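Local coordinates for pullulanase (Bacillus acidopullulyticus, PDB 2WAN), which hydrolyses alpha-1,6-glucosidic linkages in pullulan and, as a debranching enzyme of the alpha-amylase family, probably those at the branch points of starch-type glucans, at residues Q539-Q543 with Q544-V548. Residues are numbered along the deposited sequence; the frame is centred on the assembly and turned at random.
Sequences QSLHQ and QRIGV
L541 O and H542 O accept the backbone bonds of a Schellman motif that ends helix 529-543, from I546 N at 2.9 Å and R545 N respectively, and turns the chain into barrel strand 547-552 of the (beta/alpha)8 catalytic domain. R545 takes the positive phi of the C-prime position, unusual outside glycine; its CB points away from the helix and its exposure suits a charged arginine. L541 O also accepts from Q544 N, on the carbonyl face opposite I546 N. At the buried junction, beta-branched I546 and V548 supply methyls to the diverging L541 branches: CD2 lies 4.0 Å from I546 CG2 and CD1 3.7 Å from V548 CG2. L541 and I546 also pack on V486 of strand 485-488. Q544, bent at chi2 (-42°), folds against the Q543 peptide, and a water 2.8 Å from its OE1 bridges to S540 O. Replacing it with an alanine is likely to cost that water its side-chain partner and remove the amide packed there. H542 suits its place by having two ring nitrogens: NE2 bonds H615 O, and holding both bonds would need a doubly protonated ring, perhaps favoured by neighbouring D617 and D422. Its chi1 (-74°) brings the ring edge to I546 O, ND1 making a weak, in-plane 3.4 Å bond.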
# COMPACT_ATOMS: atom_id res chain seq x y z
N GLN A 539 15.50 -17.99 9.55
CA GLN A 539 16.10 -19.32 9.41
C GLN A 539 15.28 -20.41 10.11
O GLN A 539 15.05 -21.51 9.55
CB GLN A 539 17.54 -19.29 9.96
CG GLN A 539 18.31 -20.57 9.84
CD GLN A 539 19.73 -20.41 10.39
OE1 GLN A 539 19.95 -19.78 11.44
NE2 GLN A 539 20.69 -20.99 9.69
N SER A 540 14.85 -20.10 11.33
CA SER A 540 14.09 -21.04 12.16
C SER A 540 12.76 -21.41 11.52
O SER A 540 12.39 -22.57 11.46
CB SER A 540 13.80 -20.44 13.55
OG SER A 540 13.02 -21.33 14.33
N LEU A 541 12.04 -20.38 11.06
CA LEU A 541 10.73 -20.58 10.43
C LEU A 541 10.91 -21.39 9.14
O LEU A 541 10.17 -22.34 8.92
CB LEU A 541 10.00 -19.26 10.21
CG LEU A 541 9.42 -18.62 11.50
CD1 LEU A 541 8.82 -17.26 11.23
CD2 LEU A 541 8.37 -19.55 12.16
N HIS A 542 11.92 -21.04 8.35
CA HIS A 542 12.19 -21.78 7.11
C HIS A 542 12.46 -23.26 7.38
O HIS A 542 11.99 -24.11 6.62
CB HIS A 542 13.39 -21.21 6.34
CG HIS A 542 13.13 -19.90 5.63
ND1 HIS A 542 11.88 -19.37 5.41
CD2 HIS A 542 14.01 -19.08 5.00
CE1 HIS A 542 12.00 -18.24 4.72
NE2 HIS A 542 13.28 -18.06 4.44
N GLN A 543 13.19 -23.56 8.45
CA GLN A 543 13.47 -24.97 8.82
C GLN A 543 12.19 -25.74 9.11
O GLN A 543 12.18 -26.97 9.01
CB GLN A 543 14.38 -25.05 10.04
CG GLN A 543 15.86 -24.85 9.74
CD GLN A 543 16.65 -24.47 10.99
OE1 GLN A 543 16.11 -24.46 12.11
NE2 GLN A 543 17.92 -24.12 10.80
N GLN A 544 11.12 -25.03 9.48
CA GLN A 544 9.82 -25.67 9.72
C GLN A 544 8.87 -25.52 8.52
O GLN A 544 7.66 -25.75 8.64
CB GLN A 544 9.18 -25.14 11.03
CG GLN A 544 10.08 -25.30 12.29
CD GLN A 544 10.81 -26.65 12.38
OE1 GLN A 544 12.02 -26.69 12.60
NE2 GLN A 544 10.08 -27.74 12.19
N ARG A 545 9.43 -25.15 7.36
CA ARG A 545 8.66 -24.95 6.13
C ARG A 545 7.59 -23.86 6.30
O ARG A 545 6.47 -23.94 5.74
CB ARG A 545 8.08 -26.29 5.61
CG ARG A 545 9.19 -27.33 5.36
CD ARG A 545 8.65 -28.76 5.19
NE ARG A 545 7.87 -29.22 6.35
CZ ARG A 545 8.39 -29.61 7.52
NH1 ARG A 545 9.70 -29.61 7.74
NH2 ARG A 545 7.57 -30.00 8.49
N ILE A 546 7.95 -22.82 7.07
CA ILE A 546 7.09 -21.65 7.25
C ILE A 546 7.82 -20.43 6.66
O ILE A 546 8.98 -20.18 6.99
CB ILE A 546 6.74 -21.40 8.75
CG1 ILE A 546 5.84 -22.54 9.26
CG2 ILE A 546 6.00 -20.04 8.94
CD1 ILE A 546 5.67 -22.51 10.81
N GLY A 547 7.12 -19.70 5.81
CA GLY A 547 7.66 -18.49 5.18
C GLY A 547 7.48 -17.25 6.03
O GLY A 547 6.74 -17.26 7.01
N VAL A 548 8.16 -16.18 5.63
CA VAL A 548 8.05 -14.89 6.34
C VAL A 548 7.72 -13.77 5.35
O VAL A 548 8.49 -13.49 4.43
CB VAL A 548 9.36 -14.52 7.06
CG1 VAL A 548 9.25 -13.11 7.71
CG2 VAL A 548 9.70 -15.57 8.11
O HOH W 1 13.41 -24.43 13.39